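Local structure of probable secreted solute-binding lipoprotein (Streptomyces coelicolor, 3I3V) at residues P21-Y26 with F319-R325; V68-L72 with Y285-G289; Q183-Q188 with S352-L356; A191-S196 with L355-V361. The protein probably captures a solute outside the cell and delivers it to a membrane transporter. One frame throughout, in Å; residues are numbered along the deposited sequence.

In the fold
Contacts 1 and 2 belong to the lobe built on the four-stranded sheet, contacts 3 and 4 to the other lobe, with contact 1 and the last two on opposite sides of the chain's centre. Contact 1 is partly buried and joins two helix ends through waters and a methyl-on-ring contact. Contact 2 is buried and relies on backbone hydrogen bonds; it meets contact 1 where Tyr-26 packs on Met-69. Contacts 3 and 4, also buried, share Leu-355 and depend mainly on side-chain packing, contact 3 at the start of helix 188-197 and contact 4 along it. Contact 2 reaches both of them, through Tyr-285 with Gln-353 and through Leu-72 and Thr-286 with Val-359.

Contact 1. Residues P21-Y26 with F319-R325; sequences PGSPTY and FVTESGR
The start of helix 23-36 meets the C-terminal end of helix 313-323, with Gly-22 CA 5.7 Å from Ser-323 CA and Thr-25 CA 6.0 Å from Phe-319 CA. Gly-22 is the N-cap, at phi 91° and psi -8°; a CB there would strike the Pro-21 carbonyl and crowd Arg-325 CD. The first helical bond follows, Tyr-26 N to Gly-22 O at 2.9 Å. Gly-324, also at positive phi, is the first residue to leave helical phi/psi after helix 313-323.

Apolar packing centres on Phe-319 (chi1 m). Thr-25 CG2 makes a CH-pi contact over one face of its ring, 3.9 Å from the centroid, while Gly-22 O lies at the ring edge, 3.8 Å from Phe-319 CE1. Tyr-26 CB is 4.3 Å from Phe-319 CZ.

Polar links run through water. Thr-25 OG1 (chi1 m) binds water 1 at 2.9 Å and water 2 at 2.7 Å; water 1 donates to Glu-322 OE2 at 2.5 Å, and water 2 lies 2.8 Å from Ser-323 OG. Glu-322 also forms a salt bridge with Arg-318. Arg-325 NH1 donates to Ser-323 OG at 3.0 Å, and Pro-21 CB covers a guanidinium face, 3.8 Å from Arg-325 NH2.

Tyr-26 packs on strand 9-14 and helix 300-310, so the contact belongs to a helical layer packed on the four-stranded sheet, as in the alpha/beta lobes of type II solute-binding proteins.

Contact 2. Residues V68-L72 with Y285-G289; sequences VMVNL and YTLIG
A short, buried antiparallel pairing marks the crossover between the lobes, where the chain leaves strand 280-284 of the larger sheet and enters strand 289-292, an outermost strand of the four-stranded sheet. Residues 285-288 form no regular strand; pairing begins at Gly-289. Val-70 and Gly-289 form a hydrogen-bonded pair, CA to CA 5.5 Å: Gly-289 N donates to Val-70 O at 2.8 Å, and the return bond, Val-70 N to Gly-289 O at 3.3 Å, is weak. Such an antiparallel strand at the edge of parallel strands, here next to 67-70, is characteristic of type II periplasmic-binding-protein lobes. Leu-72 N donates to Thr-286 O at 3.0 Å. CA-H...O contacts join Met-69 CA to Gly-289 O (3.3 Å) and Ile-288 CA to Val-70 O (3.4 Å). Asn-71 CA comes within 3.9 Å of Ile-288 CA, and Asn-71 CB lies 3.5 Å from Thr-286 O. Met-69 CB (selenomethionine, chi1 m) meets Ile-288 CG2 at 3.9 Å, and Leu-72 CB (chi1 t) meets Thr-286 CB (chi1 p) at 3.6 Å.

Contact 3. Residues Q183-Q188 with S352-L356; sequences QTFLSQ and SQVLL
Gln-183 extends its side chain (chi1 m, chi2 t) along the backbone of Val-354 and Leu-355, covering both residues. The end of the side chain reaches the backbone N and O of Leu-355. Its amide is probably turned over in the model, so the approaches of Gln-183 NE2 to Leu-355 N at 2.8 Å and of Gln-183 OE1 to Leu-355 O at 3.0 Å remain undecided as to bonding. Gln-183 is the first residue out of helix 172-182. It begins a short 3-10 turn, 183-184, at phi -75° and psi 8°, and Leu-186 N makes a weak hydrogen bond to Gln-183 O at 3.3 Å.

The turn leads into helix 188-197, with Ser-187 (chi1 p) as N-cap, its side chain capping a backbone N of the first turn. Strand 352-354 runs parallel to strand 280-284 in the larger sheet, so the loop joining the two helices, rather than a helix face, meets the sheet in this alpha/beta second lobe.

Gln-188 lies beside Leu-355, CA to CA 6.3 Å. Its side chain bends back (chi1 -136°, chi2 p), bringing Gln-188 CD to 4.2 Å from Leu-355 CB and Gln-188 OE1 to 3.9 Å from Val-354 CA. Leu-355 CD1 also sits 3.8 Å from Gln-188 O. Leu-355, at chi1 130°, touches both glutamines and reaches Ala-191 and Arg-192 of the helix.

Contact 4. Residues A191-S196 with L355-V361; sequences ARHVYS and LLPDVYV
One side of helix 188-197 presents a small hollow and two larger bumps, Arg-192 and Tyr-195, to segment 355-361. The hollow is at Ala-191, whose short side chain admits Leu-355: Leu-355 CD2 packs 3.6 Å from Ala-191 CB, and Leu-355 CD1 reaches Arg-192 CD at 3.3 Å. A turn along, the Tyr-195 ring (chi1 m, chi2 -82°) offers a flat face that Pro-357 covers, its CG 4.1 Å from the ring centroid and 8° off the normal, a CH-pi contact. Tyr-195 CB also meets Val-361 CG2 at 4.2 Å.

Tyr-360 (chi1 m, chi2 87°) is the main projection from the other side. It lies against the helix between Arg-192 and Ser-196, with CE2 3.3 Å from Arg-192 CD and its CB 3.4 Å from Ser-196 OG. Ser-196 OG turns back on its own helix, donating to Arg-192 O at 2.9 Å. Backbones come closest here, Ser-196 CA to Tyr-360 CA 5.1 Å, with Ser-196 CA making a CA-H...O contact to Tyr-360 O at 3.5 Å.

The segment is curled by backbone hydrogen bonds to Pro-357 O from Tyr-360 N at 2.8 Å and Val-361 N at 3.2 Å. No hydrogen bond crosses the interface. Tyr-195 and Pro-357 also pack on helix 172-182, so the turn between strand 352-354 and helix 363-377 is fitted into the helical layer of an alpha/beta lobe of the type II solute-binding fold.

Contact 1. Residues P21-Y26 with F319-R325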
loop_
_atom_site.group_PDB
_atom_site.type_symbol
_atom_site.label_atom_id
_atom_site.label_comp_id
_atom_site.label_asym_id
_atom_site.label_seq_id
_atom_site.Cartn_x
_atom_site.Cartn_y
_atom_site.Cartn_z
ATOM N N PRO C 21 32.592 47.098 -12.395
ATOM C CA PRO C 21 31.137 47.051 -12.207
ATOM C C PRO C 21 30.721 45.702 -11.615
ATOM O O PRO C 21 31.243 44.651 -12.005
ATOM C CB PRO C 21 30.599 47.253 -13.622
ATOM C CG PRO C 21 31.660 48.102 -14.265
ATOM C CD PRO C 21 32.931 47.449 -13.785
ATOM N N GLY C 22 29.770 45.740 -10.681
ATOM C CA GLY C 22 29.316 44.525 -10.030
ATOM C C GLY C 22 30.105 44.205 -8.765
ATOM O O GLY C 22 29.748 43.290 -8.023
ATOM N N SER C 23 31.184 44.948 -8.519
ATOM C CA SER C 23 32.008 44.731 -7.337
ATOM C C SER C 23 31.217 44.772 -6.034
ATOM O O SER C 23 31.369 43.886 -5.198
ATOM C CB SER C 23 33.138 45.764 -7.266
ATOM O OG SER C 23 34.130 45.526 -8.254
ATOM N N PRO C 24 30.369 45.804 -5.835
ATOM C CA PRO C 24 29.578 45.903 -4.601
ATOM C C PRO C 24 28.764 44.642 -4.330
ATOM O O PRO C 24 28.784 44.093 -3.236
ATOM C CB PRO C 24 28.682 47.117 -4.859
ATOM C CG PRO C 24 29.533 47.977 -5.772
ATOM C CD PRO C 24 30.091 46.945 -6.729
ATOM N N THR C 25 28.042 44.182 -5.338
ATOM C CA THR C 25 27.229 42.990 -5.181
ATOM C C THR C 25 28.067 41.714 -5.078
ATOM O O THR C 25 27.627 40.735 -4.458
ATOM C CB THR C 25 26.235 42.879 -6.323
ATOM O OG1 THR C 25 25.535 44.125 -6.440
ATOM C CG2 THR C 25 25.239 41.770 -6.050
ATOM N N TYR C 26 29.268 41.713 -5.669
ATOM C CA TYR C 26 30.123 40.533 -5.569
ATOM C C TYR C 26 30.585 40.386 -4.126
ATOM O O TYR C 26 30.546 39.300 -3.567
ATOM C CB TYR C 26 31.361 40.640 -6.464
ATOM C CG TYR C 26 32.314 39.484 -6.239
ATOM C CD1 TYR C 26 31.953 38.188 -6.577
ATOM C CD2 TYR C 26 33.555 39.685 -5.642
ATOM C CE1 TYR C 26 32.805 37.115 -6.327
ATOM C CE2 TYR C 26 34.415 38.622 -5.384
ATOM C CZ TYR C 26 34.038 37.339 -5.729
ATOM O OH TYR C 26 34.898 36.281 -5.482
ATOM N N PHE C 319 22.542 40.555 -8.509
ATOM C CA PHE C 319 23.413 41.203 -9.478
ATOM C C PHE C 319 22.569 42.041 -10.420
ATOM O O PHE C 319 22.920 43.172 -10.739
ATOM C CB PHE C 319 24.228 40.169 -10.263
ATOM C CG PHE C 319 25.472 39.737 -9.550
ATOM C CD1 PHE C 319 26.576 40.587 -9.484
ATOM C CD2 PHE C 319 25.516 38.518 -8.873
ATOM C CE1 PHE C 319 27.701 40.234 -8.755
ATOM C CE2 PHE C 319 26.638 38.154 -8.139
ATOM C CZ PHE C 319 27.734 39.011 -8.075
ATOM N N VAL C 320 21.443 41.479 -10.836
ATOM C CA VAL C 320 20.509 42.153 -11.733
ATOM C C VAL C 320 19.830 43.361 -11.072
ATOM O O VAL C 320 19.901 44.474 -11.576
ATOM C CB VAL C 320 19.409 41.177 -12.185
ATOM C CG1 VAL C 320 18.355 41.914 -12.997
ATOM C CG2 VAL C 320 20.024 40.049 -13.000
ATOM N N THR C 321 19.198 43.114 -9.930
ATOM C CA THR C 321 18.457 44.120 -9.174
ATOM C C THR C 321 19.275 45.181 -8.453
ATOM O O THR C 321 19.003 46.369 -8.587
ATOM C CB THR C 321 17.538 43.432 -8.134
ATOM O OG1 THR C 321 16.502 42.710 -8.819
ATOM C CG2 THR C 321 16.903 44.449 -7.212
ATOM N N GLU C 322 20.266 44.748 -7.683
ATOM C CA GLU C 322 21.099 45.663 -6.915
ATOM C C GLU C 322 22.259 46.295 -7.688
ATOM O O GLU C 322 22.678 47.414 -7.386
ATOM C CB GLU C 322 21.636 44.935 -5.671
ATOM C CG GLU C 322 20.542 44.225 -4.877
ATOM C CD GLU C 322 21.056 43.557 -3.618
ATOM O OE1 GLU C 322 20.273 42.834 -2.961
ATOM O OE2 GLU C 322 22.240 43.752 -3.280
ATOM N N SER C 323 22.777 45.595 -8.690
ATOM C CA SER C 323 23.886 46.135 -9.462
ATOM C C SER C 323 23.502 46.564 -10.878
ATOM O O SER C 323 24.249 47.295 -11.528
ATOM C CB SER C 323 25.018 45.112 -9.530
ATOM O OG SER C 323 26.192 45.693 -10.068
ATOM N N GLY C 324 22.343 46.112 -11.352
ATOM C CA GLY C 324 21.904 46.459 -12.696
ATOM C C GLY C 324 22.760 45.809 -13.771
ATOM O O GLY C 324 23.049 46.414 -14.810
ATOM N N ARG C 325 23.158 44.565 -13.519
ATOM C CA ARG C 325 23.995 43.807 -14.439
ATOM C C ARG C 325 23.172 42.932 -15.364
ATOM O O ARG C 325 22.173 42.332 -14.944
ATOM C CB ARG C 325 24.926 42.876 -13.661
ATOM C CG ARG C 325 25.928 43.548 -12.765
ATOM C CD ARG C 325 27.273 43.699 -13.439
ATOM N NE ARG C 325 27.321 44.795 -14.398
ATOM C CZ ARG C 325 26.968 46.050 -14.127
ATOM N NH1 ARG C 325 26.522 46.373 -12.921
ATOM N NH2 ARG C 325 27.099 46.991 -15.055
HETATM O O HOH W 1 24.335 44.891 -3.879
HETATM O O HOH W 2 26.913 46.276 -7.451
#

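Contact 2. Residues V68-L72 with Y285-G289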
loop_
_atom_site.group_PDB
_atom_site.type_symbol
_atom_site.label_atom_id
_atom_site.label_comp_id
_atom_site.label_asym_id
_atom_site.label_seq_id
_atom_site.Cartn_x
_atom_site.Cartn_y
_atom_site.Cartn_z
ATOM N N VAL C 68 39.133 31.608 -11.113
ATOM C CA VAL C 68 39.469 32.886 -11.716
ATOM C C VAL C 68 38.221 33.570 -12.251
ATOM O O VAL C 68 37.318 32.920 -12.757
ATOM C CB VAL C 68 40.476 32.708 -12.876
ATOM C CG1 VAL C 68 40.963 34.069 -13.349
ATOM C CG2 VAL C 68 41.642 31.834 -12.429
HETATM N N MSE C 69 38.159 34.887 -12.127
HETATM C CA MSE C 69 37.012 35.614 -12.639
HETATM C C MSE C 69 37.483 36.669 -13.614
HETATM O O MSE C 69 37.849 37.770 -13.215
HETATM C CB MSE C 69 36.227 36.252 -11.496
HETATM C CG MSE C 69 35.634 35.238 -10.517
HETATM SE SE MSE C 69 34.603 36.068 -9.084
HETATM C CE MSE C 69 33.161 36.766 -10.179
ATOM N N VAL C 70 37.467 36.317 -14.896
ATOM C CA VAL C 70 37.896 37.218 -15.969
ATOM C C VAL C 70 36.995 37.079 -17.186
ATOM O O VAL C 70 36.239 36.114 -17.314
ATOM C CB VAL C 70 39.339 36.912 -16.469
ATOM C CG1 VAL C 70 40.311 37.870 -15.869
ATOM C CG2 VAL C 70 39.716 35.459 -16.156
ATOM N N ASN C 71 37.101 38.042 -18.094
ATOM C CA ASN C 71 36.306 38.007 -19.300
ATOM C C ASN C 71 37.067 37.213 -20.353
ATOM O O ASN C 71 38.165 36.710 -20.097
ATOM C CB ASN C 71 36.014 39.424 -19.806
ATOM C CG ASN C 71 37.285 40.215 -20.117
ATOM O OD1 ASN C 71 37.340 40.979 -21.094
ATOM N ND2 ASN C 71 38.304 40.054 -19.278
ATOM N N LEU C 72 36.472 37.102 -21.535
ATOM C CA LEU C 72 37.075 36.365 -22.627
ATOM C C LEU C 72 37.677 37.327 -23.633
ATOM O O LEU C 72 36.958 38.049 -24.325
ATOM C CB LEU C 72 36.032 35.489 -23.327
ATOM C CG LEU C 72 36.637 34.592 -24.413
ATOM C CD1 LEU C 72 37.530 33.547 -23.742
ATOM C CD2 LEU C 72 35.542 33.919 -25.230
ATOM N N TYR C 285 28.069 37.819 -24.384
ATOM C CA TYR C 285 27.916 37.019 -23.180
ATOM C C TYR C 285 29.261 36.580 -22.633
ATOM O O TYR C 285 29.329 35.657 -21.819
ATOM C CB TYR C 285 27.084 35.778 -23.491
ATOM C CG TYR C 285 25.732 36.079 -24.098
ATOM C CD1 TYR C 285 24.683 36.562 -23.313
ATOM C CD2 TYR C 285 25.512 35.918 -25.464
ATOM C CE1 TYR C 285 23.446 36.881 -23.874
ATOM C CE2 TYR C 285 24.280 36.232 -26.034
ATOM C CZ TYR C 285 23.253 36.718 -25.233
ATOM O OH TYR C 285 22.054 37.076 -25.805
ATOM N N THR C 286 30.335 37.235 -23.064
ATOM C CA THR C 286 31.652 36.831 -22.606
ATOM C C THR C 286 32.409 37.796 -21.718
ATOM O O THR C 286 33.633 37.901 -21.797
ATOM C CB THR C 286 32.556 36.403 -23.787
ATOM O OG1 THR C 286 32.551 37.417 -24.802
ATOM C CG2 THR C 286 32.068 35.075 -24.361
ATOM N N LEU C 287 31.670 38.508 -20.876
ATOM C CA LEU C 287 32.279 39.398 -19.900
ATOM C C LEU C 287 32.626 38.428 -18.763
ATOM O O LEU C 287 32.389 37.218 -18.891
ATOM C CB LEU C 287 31.287 40.465 -19.437
ATOM C CG LEU C 287 31.239 41.703 -20.345
ATOM C CD1 LEU C 287 30.802 41.302 -21.741
ATOM C CD2 LEU C 287 30.292 42.741 -19.758
ATOM N N ILE C 288 33.177 38.935 -17.667
ATOM C CA ILE C 288 33.584 38.090 -16.544
ATOM C C ILE C 288 32.881 36.730 -16.383
ATOM O O ILE C 288 31.662 36.645 -16.269
ATOM C CB ILE C 288 33.488 38.874 -15.229
ATOM C CG1 ILE C 288 34.497 40.026 -15.263
ATOM C CG2 ILE C 288 33.751 37.952 -14.040
ATOM C CD1 ILE C 288 34.607 40.796 -13.967
ATOM N N GLY C 289 33.684 35.668 -16.396
ATOM C CA GLY C 289 33.174 34.319 -16.231
ATOM C C GLY C 289 34.012 33.610 -15.180
ATOM O O GLY C 289 35.063 34.130 -14.791
#

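Contact 3. Residues Q183-Q188 with S352-L356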
loop_
_atom_site.group_PDB
_atom_site.type_symbol
_atom_site.label_atom_id
_atom_site.label_comp_id
_atom_site.label_asym_id
_atom_site.label_seq_id
_atom_site.Cartn_x
_atom_site.Cartn_y
_atom_site.Cartn_z
ATOM N N GLN C 183 26.536 45.345 -39.721
ATOM C CA GLN C 183 25.957 44.025 -39.494
ATOM C C GLN C 183 24.480 43.948 -39.832
ATOM O O GLN C 183 23.827 42.949 -39.540
ATOM C CB GLN C 183 26.173 43.579 -38.046
ATOM C CG GLN C 183 27.549 42.985 -37.786
ATOM C CD GLN C 183 27.770 42.674 -36.321
ATOM O OE1 GLN C 183 28.252 43.515 -35.564
ATOM N NE2 GLN C 183 27.403 41.463 -35.910
ATOM N N THR C 184 23.945 45.000 -40.436
ATOM C CA THR C 184 22.543 44.981 -40.816
ATOM C C THR C 184 22.361 43.872 -41.855
ATOM O O THR C 184 21.294 43.269 -41.953
ATOM C CB THR C 184 22.112 46.327 -41.436
ATOM O OG1 THR C 184 22.292 47.379 -40.475
ATOM C CG2 THR C 184 20.638 46.273 -41.862
ATOM N N PHE C 185 23.427 43.603 -42.610
ATOM C CA PHE C 185 23.423 42.591 -43.666
ATOM C C PHE C 185 24.407 41.447 -43.421
ATOM O O PHE C 185 24.976 40.900 -44.363
ATOM C CB PHE C 185 23.763 43.247 -45.006
ATOM C CG PHE C 185 22.802 44.332 -45.418
ATOM C CD1 PHE C 185 21.542 44.015 -45.927
ATOM C CD2 PHE C 185 23.160 45.671 -45.311
ATOM C CE1 PHE C 185 20.658 45.021 -46.324
ATOM C CE2 PHE C 185 22.285 46.680 -45.700
ATOM C CZ PHE C 185 21.031 46.355 -46.210
ATOM N N LEU C 186 24.605 41.079 -42.163
ATOM C CA LEU C 186 25.530 40.005 -41.826
ATOM C C LEU C 186 24.996 39.154 -40.680
ATOM O O LEU C 186 24.599 39.681 -39.639
ATOM C CB LEU C 186 26.892 40.592 -41.429
ATOM C CG LEU C 186 27.774 41.209 -42.521
ATOM C CD1 LEU C 186 28.879 42.037 -41.905
ATOM C CD2 LEU C 186 28.358 40.109 -43.365
ATOM N N SER C 187 24.975 37.836 -40.871
ATOM C CA SER C 187 24.507 36.945 -39.822
ATOM C C SER C 187 25.628 36.849 -38.799
ATOM O O SER C 187 26.721 37.361 -39.021
ATOM C CB SER C 187 24.210 35.558 -40.380
ATOM O OG SER C 187 25.392 34.955 -40.874
ATOM N N GLN C 188 25.363 36.184 -37.685
ATOM C CA GLN C 188 26.369 36.042 -36.642
ATOM C C GLN C 188 27.676 35.452 -37.187
ATOM O O GLN C 188 28.761 35.980 -36.941
ATOM C CB GLN C 188 25.831 35.154 -35.518
ATOM C CG GLN C 188 26.133 35.683 -34.129
ATOM C CD GLN C 188 25.220 36.829 -33.735
ATOM O OE1 GLN C 188 24.860 37.666 -34.564
ATOM N NE2 GLN C 188 24.846 36.875 -32.461
ATOM N N SER C 352 16.616 42.365 -32.826
ATOM C CA SER C 352 17.537 41.295 -33.211
ATOM C C SER C 352 18.964 41.481 -32.701
ATOM O O SER C 352 19.509 42.584 -32.722
ATOM C CB SER C 352 17.566 41.150 -34.734
ATOM O OG SER C 352 16.289 40.789 -35.230
ATOM N N GLN C 353 19.565 40.381 -32.256
ATOM C CA GLN C 353 20.927 40.394 -31.730
ATOM C C GLN C 353 21.984 40.423 -32.811
ATOM O O GLN C 353 21.901 39.666 -33.778
ATOM C CB GLN C 353 21.220 39.135 -30.911
ATOM C CG GLN C 353 20.472 38.938 -29.623
ATOM C CD GLN C 353 20.915 37.663 -28.930
ATOM O OE1 GLN C 353 22.105 37.469 -28.659
ATOM N NE2 GLN C 353 19.962 36.783 -28.641
ATOM N N VAL C 354 22.980 41.287 -32.643
ATOM C CA VAL C 354 24.108 41.322 -33.562
ATOM C C VAL C 354 25.336 41.119 -32.684
ATOM O O VAL C 354 25.253 41.184 -31.458
ATOM C CB VAL C 354 24.210 42.634 -34.364
ATOM C CG1 VAL C 354 23.008 42.749 -35.283
ATOM C CG2 VAL C 354 24.317 43.828 -33.433
ATOM N N LEU C 355 26.482 40.884 -33.293
ATOM C CA LEU C 355 27.652 40.601 -32.496
ATOM C C LEU C 355 28.592 41.737 -32.089
ATOM O O LEU C 355 28.641 42.799 -32.724
ATOM C CB LEU C 355 28.411 39.457 -33.186
ATOM C CG LEU C 355 29.893 39.435 -33.516
ATOM C CD1 LEU C 355 30.215 38.084 -34.129
ATOM C CD2 LEU C 355 30.237 40.544 -34.497
ATOM N N LEU C 356 29.295 41.505 -30.980
ATOM C CA LEU C 356 30.287 42.433 -30.453
ATOM C C LEU C 356 31.619 41.912 -31.009
ATOM O O LEU C 356 32.095 40.859 -30.605
ATOM C CB LEU C 356 30.318 42.395 -28.925
ATOM C CG LEU C 356 31.469 43.237 -28.346
ATOM C CD1 LEU C 356 31.269 44.678 -28.750
ATOM C CD2 LEU C 356 31.535 43.112 -26.830
#

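Contact 4. Residues A191-S196 with L355-V361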
loop_
_atom_site.group_PDB
_atom_site.type_symbol
_atom_site.label_atom_id
_atom_site.label_comp_id
_atom_site.label_asym_id
_atom_site.label_seq_id
_atom_site.Cartn_x
_atom_site.Cartn_y
_atom_site.Cartn_z
ATOM N N ALA C 191 29.581 37.911 -39.633
ATOM C CA ALA C 191 30.237 39.001 -38.924
ATOM C C ALA C 191 31.493 38.429 -38.281
ATOM O O ALA C 191 32.520 39.100 -38.190
ATOM C CB ALA C 191 29.306 39.576 -37.858
ATOM N N ARG C 192 31.399 37.177 -37.846
ATOM C CA ARG C 192 32.517 36.482 -37.212
ATOM C C ARG C 192 33.701 36.439 -38.181
ATOM O O ARG C 192 34.835 36.744 -37.809
ATOM C CB ARG C 192 32.111 35.049 -36.854
ATOM C CG ARG C 192 32.468 34.619 -35.443
ATOM C CD ARG C 192 31.364 34.993 -34.467
ATOM N NE ARG C 192 30.165 34.173 -34.635
ATOM C CZ ARG C 192 30.077 32.893 -34.288
ATOM N NH1 ARG C 192 31.120 32.275 -33.748
ATOM N NH2 ARG C 192 28.942 32.229 -34.476
ATOM N N HIS C 193 33.426 36.049 -39.423
ATOM C CA HIS C 193 34.456 35.971 -40.456
ATOM C C HIS C 193 34.962 37.362 -40.841
ATOM O O HIS C 193 36.171 37.580 -40.952
ATOM C CB HIS C 193 33.913 35.259 -41.708
ATOM C CG HIS C 193 34.765 35.450 -42.928
ATOM N ND1 HIS C 193 36.077 35.031 -42.995
ATOM C CD2 HIS C 193 34.503 36.051 -44.113
ATOM C CE1 HIS C 193 36.586 35.369 -44.167
ATOM N NE2 HIS C 193 35.652 35.990 -44.864
ATOM N N VAL C 194 34.035 38.297 -41.045
ATOM C CA VAL C 194 34.405 39.659 -41.421
ATOM C C VAL C 194 35.384 40.290 -40.433
ATOM O O VAL C 194 36.458 40.733 -40.828
ATOM C CB VAL C 194 33.158 40.578 -41.546
ATOM C CG1 VAL C 194 33.577 41.993 -41.895
ATOM C CG2 VAL C 194 32.234 40.047 -42.614
ATOM N N TYR C 195 35.032 40.316 -39.151
ATOM C CA TYR C 195 35.899 40.932 -38.150
ATOM C C TYR C 195 37.103 40.126 -37.708
ATOM O O TYR C 195 37.973 40.657 -37.026
ATOM C CB TYR C 195 35.068 41.365 -36.939
ATOM C CG TYR C 195 34.258 42.581 -37.273
ATOM C CD1 TYR C 195 34.833 43.850 -37.225
ATOM C CD2 TYR C 195 32.966 42.458 -37.791
ATOM C CE1 TYR C 195 34.152 44.963 -37.694
ATOM C CE2 TYR C 195 32.279 43.566 -38.267
ATOM C CZ TYR C 195 32.884 44.812 -38.219
ATOM O OH TYR C 195 32.240 45.901 -38.731
ATOM N N SER C 196 37.161 38.854 -38.095
ATOM C CA SER C 196 38.309 38.013 -37.746
ATOM C C SER C 196 39.417 38.125 -38.794
ATOM O O SER C 196 40.602 38.188 -38.455
ATOM C CB SER C 196 37.895 36.539 -37.631
ATOM O OG SER C 196 37.307 36.266 -36.372
ATOM N N LEU C 355 26.482 40.884 -33.293
ATOM C CA LEU C 355 27.652 40.601 -32.496
ATOM C C LEU C 355 28.592 41.737 -32.089
ATOM O O LEU C 355 28.641 42.799 -32.724
ATOM C CB LEU C 355 28.411 39.457 -33.186
ATOM C CG LEU C 355 29.893 39.435 -33.516
ATOM C CD1 LEU C 355 30.215 38.084 -34.129
ATOM C CD2 LEU C 355 30.237 40.544 -34.497
ATOM N N LEU C 356 29.295 41.505 -30.980
ATOM C CA LEU C 356 30.287 42.433 -30.453
ATOM C C LEU C 356 31.619 41.912 -31.009
ATOM O O LEU C 356 32.095 40.859 -30.605
ATOM C CB LEU C 356 30.318 42.395 -28.925
ATOM C CG LEU C 356 31.469 43.237 -28.346
ATOM C CD1 LEU C 356 31.269 44.678 -28.750
ATOM C CD2 LEU C 356 31.535 43.112 -26.830
ATOM N N PRO C 357 32.238 42.655 -31.935
ATOM C CA PRO C 357 33.507 42.280 -32.573
ATOM C C PRO C 357 34.726 41.999 -31.687
ATOM O O PRO C 357 35.560 41.167 -32.030
ATOM C CB PRO C 357 33.765 43.445 -33.531
ATOM C CG PRO C 357 32.383 43.990 -33.801
ATOM C CD PRO C 357 31.777 43.959 -32.433
ATOM N N ASP C 358 34.817 42.696 -30.561
ATOM C CA ASP C 358 35.946 42.589 -29.638
ATOM C C ASP C 358 36.730 41.280 -29.558
ATOM O O ASP C 358 37.931 41.256 -29.818
ATOM C CB ASP C 358 35.486 42.990 -28.246
ATOM C CG ASP C 358 35.100 44.446 -28.174
ATOM O OD1 ASP C 358 34.584 44.961 -29.183
ATOM O OD2 ASP C 358 35.304 45.071 -27.117
ATOM N N VAL C 359 36.055 40.199 -29.196
ATOM C CA VAL C 359 36.709 38.906 -29.052
ATOM C C VAL C 359 37.379 38.399 -30.321
ATOM O O VAL C 359 38.377 37.692 -30.246
ATOM C CB VAL C 359 35.703 37.814 -28.605
ATOM C CG1 VAL C 359 36.394 36.824 -27.674
ATOM C CG2 VAL C 359 34.487 38.452 -27.948
ATOM N N TYR C 360 36.834 38.762 -31.478
ATOM C CA TYR C 360 37.353 38.280 -32.757
ATOM C C TYR C 360 38.372 39.154 -33.476
ATOM O O TYR C 360 39.069 38.681 -34.374
ATOM C CB TYR C 360 36.188 37.996 -33.707
ATOM C CG TYR C 360 35.017 37.310 -33.041
ATOM C CD1 TYR C 360 34.015 38.054 -32.417
ATOM C CD2 TYR C 360 34.928 35.917 -33.000
ATOM C CE1 TYR C 360 32.948 37.428 -31.765
ATOM C CE2 TYR C 360 33.869 35.278 -32.351
ATOM C CZ TYR C 360 32.880 36.041 -31.735
ATOM O OH TYR C 360 31.832 35.411 -31.093
ATOM N N VAL C 361 38.458 40.421 -33.094
ATOM C CA VAL C 361 39.395 41.332 -33.727
ATOM C C VAL C 361 40.816 41.116 -33.200
ATOM O O VAL C 361 41.065 41.273 -32.008
ATOM C CB VAL C 361 39.000 42.810 -33.470
ATOM C CG1 VAL C 361 40.043 43.728 -34.076
ATOM C CG2 VAL C 361 37.616 43.108 -34.066
#